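Local coordinates for PA0833-PD protein (Pseudomonas aeruginosa PAO1, PDB 6JFW) that probably binds peptidoglycan through this periplasmic OmpA C-like domain, tying the outer membrane to the cell wall, at residues A7-Q12 with D25-I30; T16-Q21 with P46-P51; N57-Y62 with G95-Q100. All coordinates share one frame; numbering follows the deposited sequence.

Interaction 1 of 3, residues A7-Q12 with D25-I30; sequences AELRRQ and DDIKLI
Leu9 reaches from the N-terminal helix 3-12 to Ile27 and Leu29 on strand 26-32, a helix-on-sheet contact in the alpha/beta sandwich of the OmpA C-like domain. The packed part is small and wholly apolar. One methyl, Leu9 CD1, serves both strand residues: it stands 4.3 Å from Ile27 CG2 and equally 4.3 Å from Leu29 CD2. Ile27 and Leu29 are two apart on an extended strand, so both lie on the same face of the sheet, and the leucine of the helix meets them there. These are loose van der Waals distances, and no hydrogen bond crosses; the backbones stay well apart, with Leu9 CA 9.0 Å from Leu29 CA. Leu137 of the adjacent strand 132-139 and Leu55 of helix 49-61 also pack on Leu9.

The exposed side of the helix is a different matter. Arg10 makes no contact with strand 26-32; it forms a salt bridge with Glu6 of its own helix, and its NH1 makes a weak hydrogen bond to Val20 O on the neighbouring strand 19-23. On strand 26-32, Lys28 alternates to the other face of the sheet from its two neighbours. Leu9 itself holds CG beside its backbone N (chi1 -76°), with CD1 extended away from CA (chi2 169°), which carries that methyl towards Ile27 CG2 and Leu29 CD2.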
ATOM      1  N   ALA A   7      16.479  -3.782  -1.255  1.00 13.96           N
ATOM      2  CA  ALA A   7      17.235  -3.930  -0.016  1.00 17.43           C
ATOM      3  C   ALA A   7      17.084  -2.704   0.872  1.00 16.97           C
ATOM      4  O   ALA A   7      17.001  -2.826   2.100  1.00 20.55           O
ATOM      5  CB  ALA A   7      18.709  -4.191  -0.327  1.00 16.97           C
ATOM      6  N   GLU A   8      17.047  -1.514   0.273  1.00 15.34           N
ATOM      7  CA  GLU A   8      16.822  -0.305   1.056  1.00 15.90           C
ATOM      8  C   GLU A   8      15.429  -0.299   1.671  1.00 15.35           C
ATOM      9  O   GLU A   8      15.249   0.130   2.817  1.00 14.88           O
ATOM     10  CB  GLU A   8      17.031   0.927   0.182  1.00 22.21           C
ATOM     11  CG  GLU A   8      18.450   1.446   0.170  1.00 34.26           C
ATOM     12  CD  GLU A   8      18.702   2.394  -0.978  1.00 54.85           C
ATOM     13  OE1 GLU A   8      19.677   2.174  -1.726  1.00 50.61           O
ATOM     14  OE2 GLU A   8      17.921   3.352  -1.148  1.00 58.45           O
ATOM     15  N   LEU A   9      14.431  -0.778   0.928  1.00 12.48           N
ATOM     16  CA  LEU A   9      13.074  -0.825   1.461  1.00 14.73           C
ATOM     17  C   LEU A   9      12.956  -1.834   2.596  1.00 12.54           C
ATOM     18  O   LEU A   9      12.311  -1.555   3.613  1.00 14.48           O
ATOM     19  CB  LEU A   9      12.084  -1.144   0.343  1.00 10.28           C
ATOM     20  CG  LEU A   9      11.799   0.053  -0.562  1.00 16.39           C
ATOM     21  CD1 LEU A   9      11.036  -0.361  -1.807  1.00 13.50           C
ATOM     22  CD2 LEU A   9      11.033   1.108   0.216  1.00 18.69           C
ATOM     23  N   ARG A  10      13.574  -3.009   2.445  1.00 11.02           N
ATOM     24  CA  ARG A  10      13.523  -4.006   3.510  1.00 12.17           C
ATOM     25  C   ARG A  10      14.111  -3.463   4.804  1.00 16.95           C
ATOM     26  O   ARG A  10      13.571  -3.704   5.889  1.00 13.71           O
ATOM     27  CB  ARG A  10      14.257  -5.278   3.084  1.00 15.09           C
ATOM     28  CG  ARG A  10      13.432  -6.141   2.163  1.00 17.15           C
ATOM     29  CD  ARG A  10      14.075  -7.483   1.865  1.00 20.62           C
ATOM     30  NE  ARG A  10      13.404  -8.096   0.726  1.00 23.68           N
ATOM     31  CZ  ARG A  10      12.220  -8.696   0.791  1.00 16.90           C
ATOM     32  NH1 ARG A  10      11.576  -8.784   1.949  1.00 19.08           N
ATOM     33  NH2 ARG A  10      11.678  -9.209  -0.304  1.00 24.68           N
ATOM     34  N   ARG A  11      15.210  -2.714   4.708  1.00 13.58           N
ATOM     35  CA  ARG A  11      15.813  -2.140   5.904  1.00 13.58           C
ATOM     36  C   ARG A  11      14.881  -1.123   6.553  1.00 14.51           C
ATOM     37  O   ARG A  11      14.624  -1.182   7.761  1.00 19.55           O
ATOM     38  CB  ARG A  11      17.158  -1.502   5.558  1.00 21.16           C
ATOM     39  CG  ARG A  11      17.979  -1.139   6.778  1.00 25.04           C
ATOM     40  CD  ARG A  11      19.443  -1.483   6.584  1.00 27.39           C
ATOM     41  NE  ARG A  11      20.205  -1.278   7.813  1.00 32.30           N
ATOM     42  CZ  ARG A  11      20.853  -2.239   8.463  1.00 33.61           C
ATOM     43  NH1 ARG A  11      20.848  -3.481   7.998  1.00 28.49           N
ATOM     44  NH2 ARG A  11      21.513  -1.954   9.577  1.00 29.42           N
ATOM     45  N   GLN A  12      14.353  -0.186   5.759  1.00 18.00           N
ATOM     46  CA  GLN A  12      13.505   0.867   6.312  1.00 15.41           C
ATOM     47  C   GLN A  12      12.210   0.319   6.897  1.00 18.69           C
ATOM     48  O   GLN A  12      11.700   0.863   7.883  1.00 16.96           O
ATOM     49  CB  GLN A  12      13.175   1.903   5.241  1.00 19.44           C
ATOM     50  CG  GLN A  12      14.329   2.779   4.808  1.00 24.39           C
ATOM     51  CD  GLN A  12      13.947   3.662   3.640  1.00 31.54           C
ATOM     52  OE1 GLN A  12      13.389   3.189   2.651  1.00 32.06           O
ATOM     53  NE2 GLN A  12      14.227   4.954   3.755  1.00 38.17           N
ATOM     54  N   ASP A  25       9.826  -8.814 -11.893  1.00 22.36           N
ATOM     55  CA  ASP A  25      10.416  -7.502 -12.126  1.00 26.59           C
ATOM     56  C   ASP A  25       9.991  -6.477 -11.081  1.00 28.03           C
ATOM     57  O   ASP A  25      10.668  -5.454 -10.928  1.00 25.36           O
ATOM     58  CB  ASP A  25      10.035  -6.996 -13.521  1.00 28.55           C
ATOM     59  CG  ASP A  25      10.554  -7.891 -14.631  1.00 44.54           C
ATOM     60  OD1 ASP A  25      11.617  -8.518 -14.443  1.00 40.62           O
ATOM     61  OD2 ASP A  25       9.898  -7.968 -15.693  1.00 44.31           O
ATOM     62  N   ASP A  26       8.905  -6.729 -10.357  1.00 16.28           N
ATOM     63  CA  ASP A  26       8.264  -5.724  -9.522  1.00 17.13           C
ATOM     64  C   ASP A  26       8.613  -5.896  -8.047  1.00 20.72           C
ATOM     65  O   ASP A  26       9.009  -6.971  -7.589  1.00 14.93           O
ATOM     66  CB  ASP A  26       6.743  -5.780  -9.685  1.00 23.79           C
ATOM     67  CG  ASP A  26       6.300  -5.563 -11.114  1.00 31.02           C
ATOM     68  OD1 ASP A  26       7.122  -5.102 -11.931  1.00 35.40           O
ATOM     69  OD2 ASP A  26       5.123  -5.851 -11.418  1.00 35.06           O
ATOM     70  N   ILE A  27       8.444  -4.803  -7.306  1.00 15.80           N
ATOM     71  CA  ILE A  27       8.468  -4.800  -5.849  1.00 10.09           C
ATOM     72  C   ILE A  27       7.070  -4.443  -5.368  1.00 11.37           C
ATOM     73  O   ILE A  27       6.477  -3.466  -5.841  1.00 15.41           O
ATOM     74  CB  ILE A  27       9.503  -3.804  -5.296  1.00 14.52           C
ATOM     75  CG1 ILE A  27      10.898  -4.116  -5.838  1.00 21.17           C
ATOM     76  CG2 ILE A  27       9.497  -3.817  -3.771  1.00 14.83           C
ATOM     77  CD1 ILE A  27      11.950  -3.108  -5.420  1.00 20.82           C
ATOM     78  N   LYS A  28       6.540  -5.234  -4.440  1.00 13.40           N
ATOM     79  CA  LYS A  28       5.223  -4.993  -3.866  1.00 14.07           C
ATOM     80  C   LYS A  28       5.351  -4.787  -2.365  1.00 13.27           C
ATOM     81  O   LYS A  28       6.015  -5.573  -1.681  1.00 14.04           O
ATOM     82  CB  LYS A  28       4.268  -6.152  -4.156  1.00 15.62           C
ATOM     83  CG  LYS A  28       2.914  -6.006  -3.481  1.00 22.03           C
ATOM     84  CD  LYS A  28       2.118  -7.292  -3.565  1.00 25.37           C
ATOM     85  CE  LYS A  28       1.627  -7.557  -4.974  1.00 28.22           C
ATOM     86  NZ  LYS A  28       1.030  -8.914  -5.083  1.00 38.54           N
ATOM     87  N   LEU A  29       4.714  -3.737  -1.861  1.00 10.95           N
ATOM     88  CA  LEU A  29       4.678  -3.433  -0.436  1.00 12.41           C
ATOM     89  C   LEU A  29       3.260  -3.655   0.072  1.00 17.34           C
ATOM     90  O   LEU A  29       2.321  -3.009  -0.405  1.00 16.34           O
ATOM     91  CB  LEU A  29       5.131  -1.996  -0.178  1.00 12.93           C
ATOM     92  CG  LEU A  29       6.469  -1.634  -0.827  1.00 19.01           C
ATOM     93  CD1 LEU A  29       6.637  -0.130  -0.931  1.00 20.07           C
ATOM     94  CD2 LEU A  29       7.614  -2.246  -0.045  1.00 21.42           C
ATOM     95  N   ILE A  30       3.106  -4.573   1.025  1.00 13.27           N
ATOM     96  CA  ILE A  30       1.820  -4.848   1.656  1.00 13.67           C
ATOM     97  C   ILE A  30       1.735  -4.029   2.932  1.00 14.52           C
ATOM     98  O   ILE A  30       2.541  -4.213   3.851  1.00 12.88           O
ATOM     99  CB  ILE A  30       1.642  -6.341   1.971  1.00 21.49           C
ATOM    100  CG1 ILE A  30       1.904  -7.200   0.736  1.00 23.41           C
ATOM    101  CG2 ILE A  30       0.238  -6.591   2.523  1.00 19.05           C
ATOM    102  CD1 ILE A  30       0.839  -7.102  -0.299  1.00 31.26           C
TER

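Interaction 2 of 3, residues T16-Q21 with P46-P51; sequences TGVEVQ and PSFYAP
Val18 meets Phe48 because of how each first torsion is set. In Val18, CG1 lies anti to the backbone N (chi1 174°), which leaves CG2 beside that nitrogen and facing the phenyl ring. Phe48 has its CG roughly anti to its own N (chi1 -156°), and the ring is thereby carried from the 46-51 segment towards the valine. The two side chains cross at about a right angle. Val18 CG2 comes in at the ring edge, in its plane, 3.4 Å from Phe48 CE1 and 3.5 Å from Phe48 CZ, so this is a close edge contact and not a CH-pi approach over the face. One face of the same ring is taken by Pro51, three residues on in the same segment, whose CB sits 3.9 Å above the plane, offset toward the rim.

Farther out, Thr16 and Pro51 slide past each other in opposite directions, with Thr16 CG2 4.0 Å from Pro51 CG. The threonine hydroxyl has a separate task. Thr16 OG1 accepts a fairly straight bond from Val18 N (3.1 Å, 162°), forming an ST turn round Gly17, and itself donates to Met13 O. The turn lies just ahead of strand 19-23 and ties Val18 N to the threonine. Ile35 and Thr36 of helix 33-36, together with Met31, also touch Phe48. The whole is a partly buried apolar junction between the loop leading into an edge strand and the start of helix 49-61, within the alpha/beta sandwich of an OmpA C-like domain.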
ATOM      1  N   THR A  16       8.004  -2.405  11.049  1.00 15.56           N
ATOM      2  CA  THR A  16       6.822  -1.572  10.857  1.00 17.12           C
ATOM      3  C   THR A  16       5.552  -2.376  10.632  1.00 21.37           C
ATOM      4  O   THR A  16       4.454  -1.821  10.755  1.00 16.86           O
ATOM      5  CB  THR A  16       7.008  -0.634   9.659  1.00 19.39           C
ATOM      6  OG1 THR A  16       7.084  -1.407   8.454  1.00 18.61           O
ATOM      7  CG2 THR A  16       8.275   0.193   9.810  1.00 18.84           C
ATOM      8  N   GLY A  17       5.671  -3.658  10.300  1.00 16.83           N
ATOM      9  CA  GLY A  17       4.537  -4.436   9.859  1.00 15.41           C
ATOM     10  C   GLY A  17       4.273  -4.374   8.370  1.00 21.72           C
ATOM     11  O   GLY A  17       3.375  -5.074   7.888  1.00 20.63           O
ATOM     12  N   VAL A  18       5.015  -3.554   7.631  1.00 15.26           N
ATOM     13  CA  VAL A  18       4.905  -3.513   6.178  1.00 18.82           C
ATOM     14  C   VAL A  18       5.727  -4.652   5.594  1.00 21.18           C
ATOM     15  O   VAL A  18       6.912  -4.803   5.911  1.00 22.52           O
ATOM     16  CB  VAL A  18       5.383  -2.159   5.632  1.00 18.05           C
ATOM     17  CG1 VAL A  18       5.399  -2.176   4.111  1.00 19.77           C
ATOM     18  CG2 VAL A  18       4.507  -1.039   6.147  1.00 19.72           C
ATOM     19  N   GLU A  19       5.106  -5.456   4.737  1.00 19.32           N
ATOM     20  CA  GLU A  19       5.813  -6.542   4.079  1.00 17.71           C
ATOM     21  C   GLU A  19       6.304  -6.104   2.706  1.00 20.71           C
ATOM     22  O   GLU A  19       5.614  -5.385   1.981  1.00 15.27           O
ATOM     23  CB  GLU A  19       4.929  -7.780   3.932  1.00 24.79           C
ATOM     24  CG  GLU A  19       4.075  -8.089   5.132  1.00 30.50           C
ATOM     25  CD  GLU A  19       2.962  -9.035   4.790  1.00 48.05           C
ATOM     26  OE1 GLU A  19       2.058  -9.215   5.630  1.00 52.55           O
ATOM     27  OE2 GLU A  19       2.999  -9.598   3.676  1.00 53.50           O
ATOM     28  N   VAL A  20       7.503  -6.558   2.361  1.00 15.59           N
ATOM     29  CA  VAL A  20       8.142  -6.257   1.089  1.00 14.27           C
ATOM     30  C   VAL A  20       8.245  -7.561   0.317  1.00 16.46           C
ATOM     31  O   VAL A  20       8.840  -8.530   0.804  1.00 17.00           O
ATOM     32  CB  VAL A  20       9.529  -5.628   1.293  1.00 17.40           C
ATOM     33  CG1 VAL A  20      10.162  -5.283  -0.042  1.00 14.10           C
ATOM     34  CG2 VAL A  20       9.426  -4.403   2.191  1.00 20.91           C
ATOM     35  N   GLN A  21       7.662  -7.594  -0.877  1.00 11.53           N
ATOM     36  CA  GLN A  21       7.675  -8.788  -1.709  1.00  9.19           C
ATOM     37  C   GLN A  21       8.356  -8.501  -3.035  1.00 14.85           C
ATOM     38  O   GLN A  21       8.008  -7.539  -3.727  1.00 13.67           O
ATOM     39  CB  GLN A  21       6.263  -9.315  -1.961  1.00 14.83           C
ATOM     40  CG  GLN A  21       5.477  -9.578  -0.703  1.00 21.81           C
ATOM     41  CD  GLN A  21       4.230 -10.391  -0.968  1.00 32.77           C
ATOM     42  OE1 GLN A  21       3.770 -10.491  -2.106  1.00 25.81           O
ATOM     43  NE2 GLN A  21       3.676 -10.981   0.082  1.00 28.97           N
ATOM     44  N   PRO A  46      -1.423   7.502  13.359  1.00 20.74           N
ATOM     45  CA  PRO A  46      -0.290   8.365  13.752  1.00 18.71           C
ATOM     46  C   PRO A  46       1.067   7.694  13.620  1.00 20.30           C
ATOM     47  O   PRO A  46       2.021   8.311  13.130  1.00 23.69           O
ATOM     48  CB  PRO A  46      -0.613   8.721  15.215  1.00 28.91           C
ATOM     49  CG  PRO A  46      -1.774   7.833  15.620  1.00 27.69           C
ATOM     50  CD  PRO A  46      -2.494   7.483  14.367  1.00 21.19           C
ATOM     51  N   SER A  47       1.160   6.426  14.027  1.00 17.80           N
ATOM     52  CA  SER A  47       2.366   5.608  13.992  1.00 24.05           C
ATOM     53  C   SER A  47       2.865   5.311  12.584  1.00 22.18           C
ATOM     54  O   SER A  47       4.005   4.859  12.431  1.00 26.39           O
ATOM     55  CB  SER A  47       2.104   4.285  14.697  1.00 33.08           C
ATOM     56  OG  SER A  47       1.130   3.561  13.958  1.00 38.11           O
ATOM     57  N   PHE A  48       2.037   5.492  11.561  1.00 21.58           N
ATOM     58  CA  PHE A  48       2.445   5.137  10.209  1.00 18.40           C
ATOM     59  C   PHE A  48       2.948   6.331   9.411  1.00 16.83           C
ATOM     60  O   PHE A  48       3.337   6.166   8.249  1.00 14.78           O
ATOM     61  CB  PHE A  48       1.292   4.464   9.468  1.00 21.44           C
ATOM     62  CG  PHE A  48       1.748   3.582   8.357  1.00 18.99           C
ATOM     63  CD1 PHE A  48       2.423   2.410   8.633  1.00 21.05           C
ATOM     64  CD2 PHE A  48       1.531   3.930   7.042  1.00 18.65           C
ATOM     65  CE1 PHE A  48       2.865   1.600   7.613  1.00 23.94           C
ATOM     66  CE2 PHE A  48       1.972   3.117   6.018  1.00 20.12           C
ATOM     67  CZ  PHE A  48       2.635   1.949   6.306  1.00 19.33           C
ATOM     68  N   TYR A  49       2.955   7.521  10.010  1.00  9.80           N
ATOM     69  CA  TYR A  49       3.453   8.704   9.318  1.00 15.31           C
ATOM     70  C   TYR A  49       4.916   8.540   8.933  1.00 14.80           C
ATOM     71  O   TYR A  49       5.303   8.802   7.787  1.00 15.74           O
ATOM     72  CB  TYR A  49       3.268   9.934  10.205  1.00 17.14           C
ATOM     73  CG  TYR A  49       1.892  10.544  10.125  1.00 18.38           C
ATOM     74  CD1 TYR A  49       0.755   9.748  10.121  1.00 18.82           C
ATOM     75  CD2 TYR A  49       1.731  11.917  10.065  1.00 23.00           C
ATOM     76  CE1 TYR A  49      -0.505  10.308  10.049  1.00 19.92           C
ATOM     77  CE2 TYR A  49       0.481  12.487   9.993  1.00 34.59           C
ATOM     78  CZ  TYR A  49      -0.635  11.679   9.986  1.00 26.92           C
ATOM     79  OH  TYR A  49      -1.885  12.247   9.916  1.00 28.67           O
ATOM     80  N   ALA A  50       5.743   8.106   9.874  1.00 16.06           N
ATOM     81  CA  ALA A  50       7.175   8.037   9.629  1.00 15.10           C
ATOM     82  C   ALA A  50       7.535   6.914   8.655  1.00 14.73           C
ATOM     83  O   ALA A  50       8.391   7.126   7.786  1.00 16.10           O
ATOM     84  CB  ALA A  50       7.933   7.894  10.948  1.00 18.16           C
ATOM     85  N   PRO A  51       6.938   5.715   8.751  1.00 17.30           N
ATOM     86  CA  PRO A  51       7.125   4.740   7.660  1.00 16.61           C
ATOM     87  C   PRO A  51       6.784   5.300   6.288  1.00 14.16           C
ATOM     88  O   PRO A  51       7.543   5.098   5.332  1.00 15.99           O
ATOM     89  CB  PRO A  51       6.195   3.591   8.068  1.00 18.35           C
ATOM     90  CG  PRO A  51       6.210   3.630   9.544  1.00 17.86           C
ATOM     91  CD  PRO A  51       6.270   5.092   9.913  1.00 19.55           C
TER

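Interaction 3 of 3, residues N57-Y62 with G95-Q100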
ATOM      1  N   ASN A  57      10.666   9.067   0.552  1.00 12.41           N
ATOM      2  CA  ASN A  57      12.064   9.346   0.241  1.00 13.48           C
ATOM      3  C   ASN A  57      12.633   8.309  -0.717  1.00 16.49           C
ATOM      4  O   ASN A  57      13.389   8.649  -1.635  1.00 15.30           O
ATOM      5  CB  ASN A  57      12.889   9.403   1.527  1.00 14.19           C
ATOM      6  CG  ASN A  57      12.552  10.607   2.381  1.00 18.72           C
ATOM      7  OD1 ASN A  57      12.009  11.597   1.889  1.00 20.59           O
ATOM      8  ND2 ASN A  57      12.874  10.532   3.667  1.00 19.70           N
ATOM      9  N   SER A  58      12.276   7.038  -0.524  1.00 13.29           N
ATOM     10  CA  SER A  58      12.738   5.992  -1.432  1.00 11.83           C
ATOM     11  C   SER A  58      12.197   6.210  -2.840  1.00 14.64           C
ATOM     12  O   SER A  58      12.949   6.155  -3.821  1.00 16.37           O
ATOM     13  CB  SER A  58      12.322   4.619  -0.906  1.00 14.41           C
ATOM     14  OG  SER A  58      12.694   3.597  -1.814  1.00 17.62           O
ATOM     15  N   PHE A  59      10.888   6.461  -2.957  1.00 14.16           N
ATOM     16  CA  PHE A  59      10.289   6.684  -4.270  1.00 18.92           C
ATOM     17  C   PHE A  59      10.927   7.878  -4.970  1.00 18.82           C
ATOM     18  O   PHE A  59      11.174   7.839  -6.181  1.00 18.30           O
ATOM     19  CB  PHE A  59       8.778   6.906  -4.142  1.00 13.95           C
ATOM     20  CG  PHE A  59       8.030   5.773  -3.482  1.00 15.18           C
ATOM     21  CD1 PHE A  59       8.572   4.500  -3.394  1.00 18.62           C
ATOM     22  CD2 PHE A  59       6.765   5.991  -2.962  1.00 18.31           C
ATOM     23  CE1 PHE A  59       7.868   3.471  -2.786  1.00 16.25           C
ATOM     24  CE2 PHE A  59       6.057   4.971  -2.356  1.00 18.51           C
ATOM     25  CZ  PHE A  59       6.608   3.709  -2.269  1.00 15.10           C
ATOM     26  N   LYS A  60      11.190   8.955  -4.223  1.00 16.63           N
ATOM     27  CA  LYS A  60      11.827  10.132  -4.806  1.00 21.27           C
ATOM     28  C   LYS A  60      13.239   9.831  -5.282  1.00 20.40           C
ATOM     29  O   LYS A  60      13.691  10.396  -6.284  1.00 25.18           O
ATOM     30  CB  LYS A  60      11.858  11.273  -3.793  1.00 21.69           C
ATOM     31  CG  LYS A  60      10.603  12.113  -3.772  1.00 23.82           C
ATOM     32  CD  LYS A  60      10.906  13.535  -3.325  1.00 32.93           C
ATOM     33  CE  LYS A  60      11.180  13.593  -1.833  1.00 38.36           C
ATOM     34  NZ  LYS A  60      10.360  12.583  -1.104  1.00 31.44           N
ATOM     35  N   GLN A  61      13.945   8.954  -4.575  1.00 19.50           N
ATOM     36  CA  GLN A  61      15.326   8.642  -4.919  1.00 23.33           C
ATOM     37  C   GLN A  61      15.407   7.696  -6.111  1.00 25.42           C
ATOM     38  O   GLN A  61      16.264   7.867  -6.985  1.00 23.01           O
ATOM     39  CB  GLN A  61      16.021   8.042  -3.700  1.00 21.51           C
ATOM     40  CG  GLN A  61      17.518   7.936  -3.800  1.00 31.05           C
ATOM     41  CD  GLN A  61      18.089   7.127  -2.658  1.00 39.09           C
ATOM     42  OE1 GLN A  61      18.234   5.911  -2.759  1.00 49.97           O
ATOM     43  NE2 GLN A  61      18.395   7.795  -1.554  1.00 50.33           N
ATOM     44  N   TYR A  62      14.523   6.701  -6.169  1.00 20.92           N
ATOM     45  CA  TYR A  62      14.508   5.717  -7.254  1.00 18.41           C
ATOM     46  C   TYR A  62      13.418   6.115  -8.241  1.00 21.88           C
ATOM     47  O   TYR A  62      12.252   5.748  -8.095  1.00 24.00           O
ATOM     48  CB  TYR A  62      14.308   4.317  -6.701  1.00 15.47           C
ATOM     49  CG  TYR A  62      15.504   3.904  -5.906  1.00 23.66           C
ATOM     50  CD1 TYR A  62      16.686   3.566  -6.543  1.00 24.68           C
ATOM     51  CD2 TYR A  62      15.477   3.909  -4.522  1.00 20.98           C
ATOM     52  CE1 TYR A  62      17.797   3.212  -5.829  1.00 20.17           C
ATOM     53  CE2 TYR A  62      16.583   3.551  -3.798  1.00 26.01           C
ATOM     54  CZ  TYR A  62      17.744   3.205  -4.459  1.00 28.33           C
ATOM     55  OH  TYR A  62      18.869   2.846  -3.763  1.00 26.37           O
ATOM     56  N   GLY A  95      -2.377  10.656  -1.333  1.00 13.95           N
ATOM     57  CA  GLY A  95      -2.357  12.060  -0.955  1.00 17.29           C
ATOM     58  C   GLY A  95      -1.228  12.387   0.004  1.00 16.45           C
ATOM     59  O   GLY A  95      -0.595  13.439  -0.105  1.00 18.95           O
ATOM     60  N   TYR A  96      -0.958  11.486   0.951  1.00 13.34           N
ATOM     61  CA  TYR A  96       0.152  11.697   1.875  1.00 13.75           C
ATOM     62  C   TYR A  96       1.483  11.699   1.135  1.00 13.98           C
ATOM     63  O   TYR A  96       2.315  12.591   1.332  1.00 15.97           O
ATOM     64  CB  TYR A  96       0.146  10.622   2.963  1.00 17.27           C
ATOM     65  CG  TYR A  96       1.126  10.895   4.084  1.00 22.92           C
ATOM     66  CD1 TYR A  96       2.456  10.505   3.983  1.00 16.91           C
ATOM     67  CD2 TYR A  96       0.720  11.546   5.241  1.00 23.47           C
ATOM     68  CE1 TYR A  96       3.354  10.759   5.000  1.00 21.05           C
ATOM     69  CE2 TYR A  96       1.611  11.802   6.266  1.00 24.14           C
ATOM     70  CZ  TYR A  96       2.927  11.406   6.141  1.00 23.60           C
ATOM     71  OH  TYR A  96       3.817  11.658   7.158  1.00 19.55           O
ATOM     72  N   LEU A  97       1.702  10.698   0.279  1.00 12.06           N
ATOM     73  CA  LEU A  97       2.965  10.601  -0.447  1.00 12.19           C
ATOM     74  C   LEU A  97       3.206  11.832  -1.313  1.00  9.69           C
ATOM     75  O   LEU A  97       4.339  12.317  -1.412  1.00 11.35           O
ATOM     76  CB  LEU A  97       2.983   9.332  -1.297  1.00 13.28           C
ATOM     77  CG  LEU A  97       3.098   8.018  -0.524  1.00 11.87           C
ATOM     78  CD1 LEU A  97       2.860   6.829  -1.443  1.00 10.36           C
ATOM     79  CD2 LEU A  97       4.462   7.915   0.146  1.00 12.22           C
ATOM     80  N   THR A  98       2.152  12.355  -1.944  1.00 12.06           N
ATOM     81  CA  THR A  98       2.310  13.553  -2.765  1.00 16.48           C
ATOM     82  C   THR A  98       2.598  14.777  -1.906  1.00 14.41           C
ATOM     83  O   THR A  98       3.377  15.652  -2.305  1.00 17.25           O
ATOM     84  CB  THR A  98       1.064  13.779  -3.620  1.00 19.92           C
ATOM     85  OG1 THR A  98      -0.109  13.643  -2.809  1.00 25.12           O
ATOM     86  CG2 THR A  98       1.012  12.776  -4.752  1.00 17.45           C
ATOM     87  N   ALA A  99       1.982  14.859  -0.724  1.00 12.79           N
ATOM     88  CA  ALA A  99       2.300  15.947   0.197  1.00 13.50           C
ATOM     89  C   ALA A  99       3.763  15.910   0.615  1.00 16.28           C
ATOM     90  O   ALA A  99       4.351  16.958   0.907  1.00 17.58           O
ATOM     91  CB  ALA A  99       1.393  15.879   1.425  1.00 15.34           C
ATOM     92  N   GLN A 100       4.366  14.723   0.643  1.00 15.92           N
ATOM     93  CA  GLN A 100       5.775  14.581   0.989  1.00 17.15           C
ATOM     94  C   GLN A 100       6.710  14.864  -0.179  1.00 20.15           C
ATOM     95  O   GLN A 100       7.930  14.818   0.005  1.00 25.61           O
ATOM     96  CB  GLN A 100       6.042  13.177   1.537  1.00 18.41           C
ATOM     97  CG  GLN A 100       5.409  12.923   2.892  1.00 27.54           C
ATOM     98  CD  GLN A 100       5.986  13.814   3.975  1.00 29.59           C
ATOM     99  OE1 GLN A 100       7.120  13.622   4.413  1.00 32.54           O
ATOM    100  NE2 GLN A 100       5.210  14.800   4.408  1.00 25.45           N
TER
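Helices 49-61 and 79-99 pack side by side on the sheet of the OmpA C-like domain, and near their C-terminal ends Phe59 meets Leu97. The contact is made at the rim of the aromatic ring: Leu97 CD1 lies in the ring plane, 3.8 Å from Phe59 CE2, and the second methyl, Leu97 CD2, follows at 4.2 Å from the same Phe59 CE2. Both leucine methyls thus approach one ring carbon, but CD2 lies beyond the same rim and out of the plane. The helix backbones are separated by the length of these side chains, with Phe59 CA 9.1 Å from Leu97 CA. Phe59 keeps CG anti to its carbonyl carbon (chi1 -58°), beside the backbone N, and in this way the ring comes down between the helix and the sheet.

This is the layered alpha/beta build of the OmpA family, in which helices cover one side of a mixed sheet. Phe59 and Leu97 are both buried in it: Phe59 packs on Val135 and Leu137 of strand 132-139 and on Ile67 of strand 65-72, while Leu97 touches Ile69 of that last strand and Ala56, about one turn before Phe59 on helix 49-61.

Towards solvent the character changes. Lys60, next to Phe59 in sequence, bends at chi3 and chi4 (-74° and -33°) so that its ammonium group turns to the carbonyl of Gln100, just past the C-terminal end of helix 79-99. Lys60 NZ gives Gln100 O a weak hydrogen bond of 3.5 Å, and it also makes a weak one to Ala56 O in its own helix. A carbonyl so close to a helix C-terminus would be expected to attract a positive charge, and Lys60 CE approaches the same Gln100 O at 3.9 Å.

How the interactions relate
The three contacts lie on one mixed sheet and the helices covering it. Interactions 1 and 2 are centred 11 Å apart and interlock along the chain, their segments alternating; they also meet directly, since strands 19-23 and 26-32 are antiparallel neighbours, with Lys28 O close to Gln21 N and Ile30 N to Glu19 O. Interaction 3 follows both in sequence, about 14 Å from each centre, and shares helix 49-61 with interaction 2. That helix also touches helix 3-12, where Leu9 meets Ser58. Helix 49-61 therefore runs between the N-terminal helix and helix 79-99, and the contacts join the N-terminal helix and the first two strands to the other helices over the same sheet.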